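Long-range contacts in SaTIE-TED (Staphylococcus aureus, PDB 6FX6), which is of unknown function but, as the thioester domain of a cell-wall-anchored surface protein, probably takes part in covalent attachment to host molecules: residues Ala4-Asp9 with Tyr39-Ile44; Lys153-Asp158 with Lys183-Ala188; Leu74-Thr79 with Lys224-Leu229; Lys167-Pro172 with Ile198-Ile203; Leu65-Lys70 with Pro209-Ser214. All blocks are in the same frame, centred on the assembly; numbering follows the deposited sequence.

Contact 1: residues Ala4-Asp9 with Tyr39-Ile44; sequences AQQKLD and YVNGEI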
# COMPACT_ATOMS: atom_id res chain seq x y z
N ALA A 4 13.46 16.08 5.76
CA ALA A 4 14.76 15.48 5.32
C ALA A 4 15.42 14.67 6.45
O ALA A 4 15.63 13.46 6.31
CB ALA A 4 15.70 16.56 4.81
N GLN A 5 15.73 15.35 7.55
CA GLN A 5 16.32 14.73 8.74
C GLN A 5 15.18 14.39 9.71
O GLN A 5 14.43 15.28 10.12
CB GLN A 5 17.32 15.67 9.44
CG GLN A 5 18.33 16.38 8.53
CD GLN A 5 19.44 15.48 7.99
OE1 GLN A 5 19.41 14.26 8.15
NE2 GLN A 5 20.42 16.09 7.35
N GLN A 6 15.04 13.11 10.07
CA GLN A 6 13.95 12.66 10.94
C GLN A 6 14.45 11.69 12.02
O GLN A 6 15.28 10.82 11.75
CB GLN A 6 12.85 11.97 10.13
CG GLN A 6 12.20 12.84 9.05
CD GLN A 6 11.43 14.04 9.59
OE1 GLN A 6 11.02 14.07 10.75
NE2 GLN A 6 11.24 15.03 8.74
N LYS A 7 13.92 11.85 13.23
CA LYS A 7 14.24 10.99 14.36
C LYS A 7 13.40 9.71 14.27
O LYS A 7 12.21 9.78 13.98
CB LYS A 7 13.94 11.73 15.67
CG LYS A 7 14.67 11.18 16.89
CD LYS A 7 14.50 12.09 18.10
CE LYS A 7 15.41 13.31 18.04
NZ LYS A 7 15.07 14.32 19.08
N LEU A 8 14.03 8.56 14.52
CA LEU A 8 13.30 7.29 14.57
C LEU A 8 12.69 7.11 15.96
O LEU A 8 13.42 7.05 16.96
CB LEU A 8 14.24 6.11 14.26
CG LEU A 8 13.65 4.69 14.29
CD1 LEU A 8 12.49 4.57 13.31
CD2 LEU A 8 14.72 3.67 13.98
N ASP A 9 11.36 7.05 16.00
CA ASP A 9 10.62 6.78 17.23
C ASP A 9 10.13 5.33 17.21
O ASP A 9 10.14 4.67 16.17
CB ASP A 9 9.42 7.73 17.37
CG ASP A 9 9.84 9.20 17.42
OD1 ASP A 9 10.90 9.52 17.98
OD2 ASP A 9 9.07 10.04 16.90
N TYR A 39 7.94 4.39 14.18
CA TYR A 39 7.30 5.60 13.68
C TYR A 39 8.37 6.56 13.20
O TYR A 39 9.42 6.67 13.83
CB TYR A 39 6.48 6.28 14.79
CG TYR A 39 5.24 5.52 15.20
CD1 TYR A 39 5.33 4.40 16.03
CD2 TYR A 39 3.97 5.93 14.78
CE1 TYR A 39 4.20 3.70 16.41
CE2 TYR A 39 2.83 5.24 15.17
CZ TYR A 39 2.95 4.12 15.98
OH TYR A 39 1.83 3.43 16.36
N VAL A 40 8.11 7.25 12.09
CA VAL A 40 8.97 8.34 11.62
C VAL A 40 8.07 9.52 11.30
O VAL A 40 7.22 9.43 10.40
CB VAL A 40 9.78 7.96 10.36
CG1 VAL A 40 10.71 9.10 9.95
CG2 VAL A 40 10.58 6.68 10.60
N ASN A 41 8.24 10.60 12.05
CA ASN A 41 7.44 11.83 11.93
C ASN A 41 5.93 11.57 11.93
O ASN A 41 5.19 12.12 11.11
CB ASN A 41 7.88 12.64 10.70
CG ASN A 41 7.63 14.13 10.84
OD1 ASN A 41 7.12 14.77 9.93
ND2 ASN A 41 7.99 14.69 11.99
N GLY A 42 5.49 10.71 12.85
CA GLY A 42 4.09 10.33 12.97
C GLY A 42 3.65 9.14 12.13
O GLY A 42 2.60 8.56 12.41
N GLU A 43 4.43 8.75 11.11
CA GLU A 43 3.98 7.76 10.13
C GLU A 43 4.55 6.38 10.44
O GLU A 43 5.69 6.25 10.88
CB GLU A 43 4.37 8.20 8.71
CG GLU A 43 4.11 9.68 8.46
CD GLU A 43 3.81 10.02 7.01
OE1 GLU A 43 4.65 10.69 6.37
OE2 GLU A 43 2.72 9.63 6.52
N ILE A 44 3.75 5.35 10.19
CA ILE A 44 4.13 3.97 10.47
C ILE A 44 5.25 3.55 9.52
O ILE A 44 5.14 3.72 8.30
CB ILE A 44 2.94 3.00 10.31
CG1 ILE A 44 1.79 3.34 11.27
CG2 ILE A 44 3.38 1.55 10.51
CD1 ILE A 44 2.09 3.14 12.73
O HOH W 1 9.81 10.89 14.27
O HOH W 2 6.98 9.75 15.27
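Asp-9 and Tyr-39 form an antiparallel hydrogen-bonded pair where strand 5-13 runs beside strand 30-40. Asp-9 N meets Tyr-39 O at 2.9 Å, nearly along the carbonyl axis. Tyr-39 N approaches Asp-9 O at 3.0 Å from above the carbonyl plane, although the N-H...O angle is almost straight (177°). Further toward the N-terminus the backbones part, and Gln-6 makes the contact there. Its CB lies 3.6 Å from Val-40 CG1, and CG brushes the same methyl. A bend at chi2 (-65°) then swings CD over CB and CG of Asn-41. At the tip, OE1 ends 3.3 Å from Asn-41 ND2, but the angle is too poor for a hydrogen bond and the two amide planes are 42° apart. Asn-41 and Gly-42 are the central residues of a type I' turn, the tight two-residue reversal of the β hairpin that joins strand 30-40 to strand 43-47. Val-40, which also packs on Tyr-212, has its CG2 3.9 Å from Leu-8 CD1. Two waters bridge the polar side: one donates to Lys-7 O and Asp-9 OD2 while accepting from Asn-41 N, and a second links Asp-9 OD2 to Gly-42 N.

Contact 2: residues Lys153-Asp158 with Lys183-Ala188; sequences KGVFVD and KLIVTA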
# COMPACT_ATOMS: atom_id res chain seq x y z
N LYS A 153 -27.21 11.53 -19.15
CA LYS A 153 -26.58 10.69 -18.15
C LYS A 153 -26.23 9.33 -18.76
O LYS A 153 -27.05 8.72 -19.44
CB LYS A 153 -27.50 10.53 -16.92
CG LYS A 153 -26.85 9.80 -15.75
CD LYS A 153 -27.10 10.46 -14.40
CE LYS A 153 -28.32 9.91 -13.69
NZ LYS A 153 -28.45 10.44 -12.30
N GLY A 154 -24.99 8.89 -18.54
CA GLY A 154 -24.48 7.62 -19.04
C GLY A 154 -24.19 6.65 -17.91
O GLY A 154 -23.79 7.06 -16.81
N VAL A 155 -24.41 5.37 -18.18
CA VAL A 155 -24.18 4.29 -17.22
C VAL A 155 -23.21 3.30 -17.86
O VAL A 155 -23.40 2.89 -19.00
CB VAL A 155 -25.50 3.59 -16.85
CG1 VAL A 155 -25.26 2.35 -15.99
CG2 VAL A 155 -26.41 4.58 -16.12
N PHE A 156 -22.17 2.93 -17.12
CA PHE A 156 -21.14 2.01 -17.61
C PHE A 156 -20.96 0.91 -16.59
O PHE A 156 -20.64 1.18 -15.43
CB PHE A 156 -19.83 2.76 -17.85
CG PHE A 156 -19.96 3.93 -18.77
CD1 PHE A 156 -20.04 3.73 -20.15
CD2 PHE A 156 -20.05 5.23 -18.27
CE1 PHE A 156 -20.19 4.81 -21.01
CE2 PHE A 156 -20.19 6.31 -19.13
CZ PHE A 156 -20.26 6.11 -20.50
N VAL A 157 -21.20 -0.33 -17.03
CA VAL A 157 -21.16 -1.49 -16.15
C VAL A 157 -19.76 -2.08 -16.15
O VAL A 157 -19.18 -2.31 -17.21
CB VAL A 157 -22.17 -2.57 -16.60
CG1 VAL A 157 -22.09 -3.80 -15.70
CG2 VAL A 157 -23.59 -2.01 -16.60
N ASP A 158 -19.22 -2.31 -14.96
CA ASP A 158 -17.98 -3.05 -14.79
C ASP A 158 -18.29 -4.54 -14.64
O ASP A 158 -18.64 -5.00 -13.56
CB ASP A 158 -17.23 -2.54 -13.55
CG ASP A 158 -15.96 -3.34 -13.24
OD1 ASP A 158 -15.46 -4.04 -14.14
OD2 ASP A 158 -15.48 -3.26 -12.09
N LYS A 183 -21.98 -0.22 -11.33
CA LYS A 183 -22.29 0.76 -12.36
C LYS A 183 -21.54 2.07 -12.08
O LYS A 183 -21.53 2.55 -10.95
CB LYS A 183 -23.79 1.00 -12.42
CG LYS A 183 -24.63 -0.27 -12.49
CD LYS A 183 -25.97 -0.03 -13.18
CE LYS A 183 -26.81 -1.30 -13.23
NZ LYS A 183 -27.87 -1.22 -14.27
N LEU A 184 -20.91 2.61 -13.12
CA LEU A 184 -20.33 3.95 -13.09
C LEU A 184 -21.35 4.88 -13.73
O LEU A 184 -21.67 4.71 -14.91
CB LEU A 184 -19.00 3.99 -13.84
CG LEU A 184 -18.32 5.37 -13.96
CD1 LEU A 184 -17.94 5.92 -12.59
CD2 LEU A 184 -17.10 5.31 -14.87
N ILE A 185 -21.85 5.84 -12.95
CA ILE A 185 -22.92 6.75 -13.37
C ILE A 185 -22.28 8.10 -13.70
O ILE A 185 -21.69 8.73 -12.84
CB ILE A 185 -23.98 6.96 -12.24
CG1 ILE A 185 -24.43 5.62 -11.64
CG2 ILE A 185 -25.17 7.76 -12.74
CD1 ILE A 185 -25.08 4.65 -12.61
N VAL A 186 -22.44 8.55 -14.94
CA VAL A 186 -21.69 9.69 -15.46
C VAL A 186 -22.58 10.70 -16.16
O VAL A 186 -23.46 10.32 -16.94
CB VAL A 186 -20.62 9.23 -16.47
CG1 VAL A 186 -19.82 10.41 -16.99
CG2 VAL A 186 -19.70 8.20 -15.84
N THR A 187 -22.34 11.98 -15.90
CA THR A 187 -22.90 13.05 -16.72
C THR A 187 -21.82 14.11 -16.96
O THR A 187 -21.06 14.44 -16.06
CB THR A 187 -24.20 13.65 -16.12
OG1 THR A 187 -24.72 14.66 -16.99
CG2 THR A 187 -23.97 14.24 -14.73
N ALA A 188 -21.75 14.60 -18.20
CA ALA A 188 -20.78 15.62 -18.60
C ALA A 188 -21.51 16.79 -19.23
O ALA A 188 -22.47 16.60 -19.98
CB ALA A 188 -19.79 15.04 -19.59
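Lys-183 opens the pairing with its aliphatic chain, extended beyond CG, crossing Val-155 obliquely so that its CD lies 3.8 Å from Val-155 CG1. Leu-184 comes next, in a hydrogen-bonded pair with Phe-156. Leu-184 N donates to Phe-156 O at 2.7 Å in an almost straight bond (178°), and Phe-156 N returns a more bent one to Leu-184 O; both donors lie in the plane of the carbonyl they address. Ile-185 turns to the same face as Lys-183. Its CD1 runs alongside Val-155, 3.8 Å from CG2, while its CG2 supports the bent chain of Lys-153, touching CD at 3.7 Å. At Val-186 the backbone closes tightly again: Gly-154 N sits 2.6 Å from Val-186 O, and Val-186 N donates back to Gly-154 O, both nearly along the carbonyl axes. The Val-186 side chain crosses Phe-156 at about a right angle and puts CG2 at the ring edge, 3.8 Å from CE2. Thr-187 adds a marginal contact with Lys-153. Phe-156, Leu-184 and Val-186 share one face and pack inward on Leu-235, Leu-200 and Ile-198, whereas Val-155, Lys-183 and Ile-185 lie on the other face. A three-stranded antiparallel sheet, with 154-157 at its edge, laid face to face on a second sheet in this way is characteristic of a β sandwich.

Contact 3: residues Leu74-Thr79 with Lys224-Leu229; sequences LRNKLT and KPFDPL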
# COMPACT_ATOMS: atom_id res chain seq x y z
N LEU A 74 9.43 -5.27 -6.70
CA LEU A 74 9.68 -5.41 -5.27
C LEU A 74 9.27 -4.14 -4.51
O LEU A 74 8.54 -4.23 -3.52
CB LEU A 74 11.16 -5.73 -5.01
CG LEU A 74 11.63 -5.88 -3.55
CD1 LEU A 74 10.80 -6.91 -2.80
CD2 LEU A 74 13.10 -6.26 -3.51
N ARG A 75 9.72 -2.97 -4.98
CA ARG A 75 9.33 -1.69 -4.38
C ARG A 75 7.81 -1.53 -4.31
O ARG A 75 7.28 -1.11 -3.29
CB ARG A 75 9.91 -0.50 -5.15
CG ARG A 75 11.37 -0.21 -4.88
CD ARG A 75 11.71 1.24 -5.22
NE ARG A 75 11.20 1.65 -6.53
CZ ARG A 75 11.75 1.35 -7.71
NH1 ARG A 75 12.86 0.61 -7.80
NH2 ARG A 75 11.17 1.79 -8.83
N ASN A 76 7.14 -1.87 -5.41
CA ASN A 76 5.67 -1.90 -5.47
C ASN A 76 5.10 -2.83 -4.42
O ASN A 76 4.27 -2.42 -3.63
CB ASN A 76 5.16 -2.31 -6.86
CG ASN A 76 4.85 -1.12 -7.75
OD1 ASN A 76 5.42 -0.98 -8.83
ND2 ASN A 76 3.94 -0.26 -7.30
N LYS A 77 5.58 -4.08 -4.41
CA LYS A 77 5.05 -5.08 -3.48
C LYS A 77 5.24 -4.67 -2.01
O LYS A 77 4.31 -4.81 -1.21
CB LYS A 77 5.64 -6.47 -3.75
CG LYS A 77 4.79 -7.61 -3.21
CD LYS A 77 5.04 -8.92 -3.96
CE LYS A 77 3.98 -9.96 -3.64
NZ LYS A 77 4.06 -11.15 -4.53
N LEU A 78 6.41 -4.14 -1.68
CA LEU A 78 6.68 -3.67 -0.32
C LEU A 78 5.70 -2.59 0.14
O LEU A 78 5.26 -2.60 1.29
CB LEU A 78 8.12 -3.17 -0.18
CG LEU A 78 9.22 -4.24 -0.30
CD1 LEU A 78 10.56 -3.59 -0.57
CD2 LEU A 78 9.29 -5.11 0.94
N THR A 79 5.34 -1.67 -0.76
CA THR A 79 4.38 -0.61 -0.44
C THR A 79 2.95 -1.16 -0.36
O THR A 79 2.16 -0.70 0.47
CB THR A 79 4.44 0.57 -1.44
OG1 THR A 79 4.16 0.11 -2.77
CG2 THR A 79 5.81 1.24 -1.42
N LYS A 224 5.35 4.25 1.40
CA LYS A 224 4.17 4.88 0.83
C LYS A 224 3.90 4.35 -0.57
O LYS A 224 4.83 4.24 -1.37
CB LYS A 224 4.34 6.40 0.75
CG LYS A 224 4.59 7.08 2.08
CD LYS A 224 4.54 8.59 1.91
CE LYS A 224 4.88 9.30 3.20
NZ LYS A 224 4.79 10.77 3.00
N PRO A 225 2.64 4.01 -0.87
CA PRO A 225 2.32 3.60 -2.24
C PRO A 225 2.37 4.81 -3.18
O PRO A 225 1.87 5.87 -2.83
CB PRO A 225 0.91 3.02 -2.12
CG PRO A 225 0.33 3.65 -0.91
CD PRO A 225 1.45 4.02 0.00
N PHE A 226 2.98 4.63 -4.35
CA PHE A 226 3.22 5.73 -5.29
C PHE A 226 2.30 5.69 -6.51
O PHE A 226 2.44 6.52 -7.40
CB PHE A 226 4.70 5.77 -5.73
CG PHE A 226 5.22 4.48 -6.29
CD1 PHE A 226 4.99 4.14 -7.63
CD2 PHE A 226 5.93 3.59 -5.49
CE1 PHE A 226 5.46 2.94 -8.15
CE2 PHE A 226 6.41 2.39 -6.01
CZ PHE A 226 6.18 2.07 -7.34
N ASP A 227 1.37 4.74 -6.53
CA ASP A 227 0.46 4.54 -7.65
C ASP A 227 -0.96 4.43 -7.08
O ASP A 227 -1.18 3.60 -6.20
CB ASP A 227 0.84 3.25 -8.38
CG ASP A 227 0.21 3.12 -9.76
OD1 ASP A 227 -0.86 3.72 -10.03
OD2 ASP A 227 0.79 2.39 -10.60
N PRO A 228 -1.91 5.24 -7.56
CA PRO A 228 -3.29 5.06 -7.09
C PRO A 228 -3.99 3.78 -7.58
O PRO A 228 -5.08 3.47 -7.10
CB PRO A 228 -4.01 6.31 -7.59
CG PRO A 228 -3.20 6.81 -8.73
CD PRO A 228 -1.79 6.42 -8.44
N LEU A 229 -3.39 3.07 -8.53
CA LEU A 229 -3.92 1.80 -9.04
C LEU A 229 -5.35 1.97 -9.57
O LEU A 229 -6.26 1.23 -9.20
CB LEU A 229 -3.87 0.71 -7.96
CG LEU A 229 -2.52 0.47 -7.29
CD1 LEU A 229 -2.66 -0.58 -6.21
CD2 LEU A 229 -1.44 0.07 -8.28
O HOH W 3 3.51 1.49 -4.96
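The loop after strand 220-222 crosses one flank of helix 72-87 here, on its way from the eight-stranded antiparallel sheet to strand 231-238 of the β sandwich. No hydrogen bond joins the two segments. Their packing falls to Thr-79 and Phe-226. Thr-79 faces the loop, its CG2 3.2 Å from Lys-224 O and its CB 3.8 Å from Pro-225 CA. Phe-226 has CG in the crowded position between backbone N and carbonyl carbon (chi1 54°), which swings the ring back to the helix. The Asn-76 side chain meets the ring tip at about a right angle, with Asn-76 CG 3.5 Å from Phe-226 CZ and its amide plane 43° from the ring. The ring edge, at CE2, only skirts the helix backbone near Arg-75, whose guanidinium is engaged with Phe-69 O.

Polar linkage is left to a single water. It donates to Thr-79 OG1 at 2.7 Å and accepts a longer bond from Phe-226 N, and it also sits over one face of the Phe-226 ring, offset toward the rim. Thr-79 OG1 gives its proton to Asn-76 O at 2.7 Å, on a carbonyl lone pair, so two hydrogen bonds hold the hydroxyl. Beyond the helix the loop holds its own shape: in an Asx turn, Leu-229 N meets Asp-227 OD1 at 3.0 Å from above the carboxylate plane.

Contact 4: residues Lys167-Pro172 with Ile198-Ile203; sequences KGIRTP and IHLDRI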
# COMPACT_ATOMS: atom_id res chain seq x y z
N LYS A 167 -11.80 3.73 -3.76
CA LYS A 167 -11.74 4.63 -2.60
C LYS A 167 -11.78 6.11 -2.97
O LYS A 167 -11.94 6.95 -2.09
CB LYS A 167 -10.47 4.35 -1.79
CG LYS A 167 -10.34 2.92 -1.27
CD LYS A 167 -11.46 2.53 -0.32
CE LYS A 167 -11.25 1.12 0.23
NZ LYS A 167 -12.43 0.64 0.99
N GLY A 168 -11.63 6.42 -4.25
CA GLY A 168 -11.67 7.81 -4.70
C GLY A 168 -11.90 7.91 -6.18
O GLY A 168 -11.59 6.98 -6.93
N ILE A 169 -12.45 9.05 -6.60
CA ILE A 169 -12.80 9.31 -8.00
C ILE A 169 -12.25 10.69 -8.36
O ILE A 169 -12.56 11.66 -7.68
CB ILE A 169 -14.33 9.28 -8.24
CG1 ILE A 169 -14.94 7.96 -7.73
CG2 ILE A 169 -14.65 9.47 -9.72
CD1 ILE A 169 -16.46 7.88 -7.82
N ARG A 170 -11.45 10.75 -9.43
CA ARG A 170 -10.98 12.02 -9.99
C ARG A 170 -11.67 12.26 -11.32
O ARG A 170 -11.74 11.36 -12.18
CB ARG A 170 -9.47 12.02 -10.19
CG ARG A 170 -8.65 11.90 -8.92
CD ARG A 170 -7.55 10.86 -9.06
NE ARG A 170 -6.53 11.23 -10.03
CZ ARG A 170 -5.66 10.41 -10.62
NH1 ARG A 170 -5.65 9.09 -10.37
NH2 ARG A 170 -4.78 10.91 -11.48
N THR A 171 -12.18 13.48 -11.49
CA THR A 171 -12.85 13.89 -12.70
C THR A 171 -12.41 15.30 -13.03
O THR A 171 -12.16 16.10 -12.11
CB THR A 171 -14.38 13.88 -12.52
OG1 THR A 171 -14.75 14.74 -11.43
CG2 THR A 171 -14.89 12.48 -12.24
N PRO A 172 -12.32 15.64 -14.33
CA PRO A 172 -12.10 17.04 -14.67
C PRO A 172 -13.37 17.85 -14.41
O PRO A 172 -14.45 17.28 -14.22
CB PRO A 172 -11.79 16.98 -16.17
CG PRO A 172 -12.54 15.79 -16.65
CD PRO A 172 -12.42 14.79 -15.53
N ILE A 198 -11.90 9.91 -16.46
CA ILE A 198 -12.33 9.60 -15.10
C ILE A 198 -11.39 8.54 -14.52
O ILE A 198 -11.15 7.52 -15.16
CB ILE A 198 -13.79 9.09 -15.09
CG1 ILE A 198 -14.73 10.20 -15.58
CG2 ILE A 198 -14.18 8.62 -13.69
CD1 ILE A 198 -16.17 9.78 -15.77
N HIS A 199 -10.87 8.78 -13.31
CA HIS A 199 -9.99 7.84 -12.62
C HIS A 199 -10.68 7.28 -11.39
O HIS A 199 -11.13 8.05 -10.55
CB HIS A 199 -8.70 8.51 -12.15
CG HIS A 199 -7.97 9.25 -13.23
ND1 HIS A 199 -6.97 8.66 -13.98
CD2 HIS A 199 -8.06 10.53 -13.66
CE1 HIS A 199 -6.50 9.54 -14.84
NE2 HIS A 199 -7.14 10.69 -14.66
N LEU A 200 -10.73 5.95 -11.29
CA LEU A 200 -11.32 5.26 -10.14
C LEU A 200 -10.21 4.62 -9.30
O LEU A 200 -9.79 3.50 -9.57
CB LEU A 200 -12.29 4.18 -10.64
CG LEU A 200 -13.30 4.64 -11.69
CD1 LEU A 200 -14.22 3.48 -12.04
CD2 LEU A 200 -14.10 5.85 -11.22
N ASP A 201 -9.75 5.36 -8.28
CA ASP A 201 -8.56 4.98 -7.51
C ASP A 201 -8.84 3.94 -6.43
O ASP A 201 -9.82 4.06 -5.69
CB ASP A 201 -7.96 6.21 -6.81
CG ASP A 201 -7.59 7.32 -7.76
OD1 ASP A 201 -7.19 7.04 -8.91
OD2 ASP A 201 -7.69 8.48 -7.34
N ARG A 202 -7.96 2.96 -6.32
CA ARG A 202 -7.96 2.04 -5.19
C ARG A 202 -7.26 2.62 -3.95
O ARG A 202 -7.60 2.25 -2.83
CB ARG A 202 -7.29 0.71 -5.57
CG ARG A 202 -8.11 -0.14 -6.52
CD ARG A 202 -7.28 -1.30 -7.05
NE ARG A 202 -8.08 -2.21 -7.87
CZ ARG A 202 -8.84 -3.21 -7.42
NH1 ARG A 202 -8.95 -3.48 -6.11
NH2 ARG A 202 -9.51 -3.96 -8.29
N ILE A 203 -6.29 3.51 -4.17
CA ILE A 203 -5.50 4.12 -3.10
C ILE A 203 -5.56 5.65 -3.20
O ILE A 203 -5.27 6.22 -4.24
CB ILE A 203 -4.02 3.65 -3.16
CG1 ILE A 203 -3.94 2.12 -3.01
CG2 ILE A 203 -3.19 4.33 -2.08
CD1 ILE A 203 -2.56 1.52 -3.22
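Arg-170 carries the contact by lying flat on His-199, the guanidinium and imidazole planes only 9° apart and their centres 3.9 Å from one another. Bends at chi2 and chi3 fold the arginine chain back over its cross-strand partner. The edge of the same guanidinium is held by Asp-201: Arg-170 NH1 forms a salt bridge to the syn lone pair of Asp-201 OD1 at 3.0 Å, with that oxygen close to the guanidinium plane. Arg-170 CD is pressed 2.9 Å from Asp-201 OD2. One shell out, Asp-230 takes a hydrogen bond from His-199 ND1, which helps to set the ring's rotation. The cation stacked above the imidazole would probably disfavour its protonation, while the carboxylate of Asp-230 would offset this. In the backbone, Arg-170 N to His-199 O and His-199 N to Arg-170 O are both 2.9 Å. On the reverse face, Ile-169 CG2 meets Leu-200 CD2 at 4.0 Å, toward strand 175-180. At the far end Lys-167 N donates to Asp-201 O at 2.8 Å, and Gly-168 N adds a weak bond. This is a classic β bulge opening 168-170, an outermost strand of the mixed sheet in the β sandwich.

Contact 5: residues Leu65-Lys70 with Pro209-Ser214; sequences LDTLFK and PLVYTS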
# COMPACT_ATOMS: atom_id res chain seq x y z
N LEU A 65 13.09 5.42 -1.79
CA LEU A 65 13.22 3.96 -1.65
C LEU A 65 14.07 3.28 -2.73
O LEU A 65 14.72 2.26 -2.45
CB LEU A 65 11.83 3.31 -1.61
CG LEU A 65 11.76 1.80 -1.33
CD1 LEU A 65 12.31 1.48 0.06
CD2 LEU A 65 10.33 1.31 -1.47
N ASP A 66 14.07 3.82 -3.94
CA ASP A 66 14.87 3.25 -5.04
C ASP A 66 16.40 3.24 -4.84
O ASP A 66 17.10 2.50 -5.55
CB ASP A 66 14.51 3.89 -6.40
CG ASP A 66 14.76 5.40 -6.45
OD1 ASP A 66 15.38 5.96 -5.52
OD2 ASP A 66 14.31 6.02 -7.44
N THR A 67 16.92 4.03 -3.90
CA THR A 67 18.35 3.98 -3.54
C THR A 67 18.75 2.64 -2.93
O THR A 67 19.90 2.21 -3.07
CB THR A 67 18.76 5.11 -2.57
OG1 THR A 67 18.06 4.98 -1.33
CG2 THR A 67 18.50 6.49 -3.17
N LEU A 68 17.81 1.98 -2.24
CA LEU A 68 18.05 0.67 -1.64
C LEU A 68 17.68 -0.48 -2.58
O LEU A 68 18.45 -1.44 -2.71
CB LEU A 68 17.27 0.55 -0.33
CG LEU A 68 17.46 -0.71 0.52
CD1 LEU A 68 18.93 -0.96 0.86
CD2 LEU A 68 16.63 -0.58 1.78
N PHE A 69 16.50 -0.40 -3.21
CA PHE A 69 15.99 -1.46 -4.09
C PHE A 69 15.79 -0.97 -5.52
O PHE A 69 14.96 -0.10 -5.77
CB PHE A 69 14.67 -2.01 -3.56
CG PHE A 69 14.76 -2.54 -2.16
CD1 PHE A 69 15.55 -3.66 -1.88
CD2 PHE A 69 14.07 -1.93 -1.12
CE1 PHE A 69 15.65 -4.16 -0.59
CE2 PHE A 69 14.16 -2.43 0.18
CZ PHE A 69 14.95 -3.54 0.44
N LYS A 70 16.55 -1.54 -6.45
CA LYS A 70 16.41 -1.22 -7.88
C LYS A 70 15.11 -1.78 -8.47
O LYS A 70 14.44 -1.09 -9.24
CB LYS A 70 17.60 -1.77 -8.67
CG LYS A 70 18.92 -1.05 -8.40
CD LYS A 70 20.02 -1.55 -9.32
CE LYS A 70 20.97 -0.44 -9.75
NZ LYS A 70 21.86 -0.87 -10.86
N PRO A 209 7.68 6.74 -1.49
CA PRO A 209 8.23 5.95 -0.40
C PRO A 209 9.68 6.32 -0.09
O PRO A 209 10.48 6.47 -1.01
CB PRO A 209 8.12 4.50 -0.91
CG PRO A 209 8.03 4.60 -2.38
CD PRO A 209 7.51 5.96 -2.73
N LEU A 210 9.98 6.47 1.19
CA LEU A 210 11.29 6.89 1.66
C LEU A 210 11.99 5.75 2.39
O LEU A 210 11.35 4.88 2.97
CB LEU A 210 11.14 8.09 2.60
CG LEU A 210 10.44 9.33 2.04
CD1 LEU A 210 10.40 10.46 3.07
CD2 LEU A 210 11.12 9.81 0.77
N VAL A 211 13.32 5.76 2.32
CA VAL A 211 14.16 4.90 3.15
C VAL A 211 14.94 5.83 4.06
O VAL A 211 15.39 6.90 3.64
CB VAL A 211 15.08 3.95 2.32
CG1 VAL A 211 15.96 4.70 1.33
CG2 VAL A 211 15.94 3.09 3.24
N TYR A 212 15.07 5.43 5.33
CA TYR A 212 15.75 6.21 6.35
C TYR A 212 16.95 5.43 6.86
O TYR A 212 16.83 4.25 7.22
CB TYR A 212 14.79 6.51 7.50
CG TYR A 212 13.83 7.63 7.17
CD1 TYR A 212 14.20 8.96 7.33
CD2 TYR A 212 12.54 7.35 6.69
CE1 TYR A 212 13.33 9.99 7.02
CE2 TYR A 212 11.66 8.38 6.39
CZ TYR A 212 12.06 9.70 6.55
OH TYR A 212 11.19 10.72 6.25
N THR A 213 18.09 6.11 6.91
CA THR A 213 19.38 5.49 7.19
C THR A 213 20.10 6.28 8.27
O THR A 213 20.16 7.51 8.21
CB THR A 213 20.25 5.45 5.91
OG1 THR A 213 19.56 4.70 4.90
CG2 THR A 213 21.61 4.83 6.17
N SER A 214 20.62 5.57 9.27
CA SER A 214 21.50 6.14 10.29
C SER A 214 22.72 5.24 10.46
O SER A 214 22.63 4.19 11.11
CB SER A 214 20.76 6.29 11.62
OG SER A 214 21.62 6.78 12.63
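Leu-65 holds the tight end of this contact. Its N donates to Pro-209 O at 2.9 Å, from above the carbonyl plane (33° out of it), and this is the one hydrogen bond between the segments. The side chain continues the grip: with CG anti to the backbone N, it crosses Pro-209 at about a right angle and sets CD2 3.9 Å from the proline CB, while Leu-65 CB also faces the proline ring. Val-211 completes this buried part. Its CG1, in the crowded position (chi1 55°), points between Leu-65 CA, at 4.1 Å, and Thr-67 OG1, at 3.4 Å. Thr-67 is itself exposed; its hydroxyl is bonded to Asn-64 O and meets the methyl only by packing. The fit is loosest at Leu-68, which offers one methyl, CD2, reaching Val-211 CG2 at 4.0 Å. Leu-65 O accepts from both Leu-68 N and Phe-69 N, curling 65-68 into a helix-like turn that brings Leu-65, Thr-67 and Leu-68 to the same valine. Strand 210-213 runs between 59-64 and 220-222 in the antiparallel sheet, and the turn follows 59-64 directly, leading across the valine into helix 72-87, where Phe-69 packs on Leu-74 and Leu-78.

How the contacts relate
All five contacts are only partly buried. Contact 3 lies nearest the centre of the chain, whereas contact 2 is the outlying one, its centre about 28 Å from the chain's centre. Contacts 1 and 5 both reach the same eight-stranded sheet and meet through Tyr-212, which packs on Gln-6 and Val-40. Contacts 2 and 4 alternate along the chain and pair strands in facing sheets. Between these two regions contact 3 is the bridge: Arg-75 reaches Phe-69 of contact 5, and Pro-228 O probably bonds Arg-202 and Ile-203 of contact 4. Regular backbone pairing dominates contacts 2 and 4, a salt bridge and a stacked cation add charge to contact 4, water mediates contacts 1 and 3, and contact 5 is mostly apolar with one backbone bond.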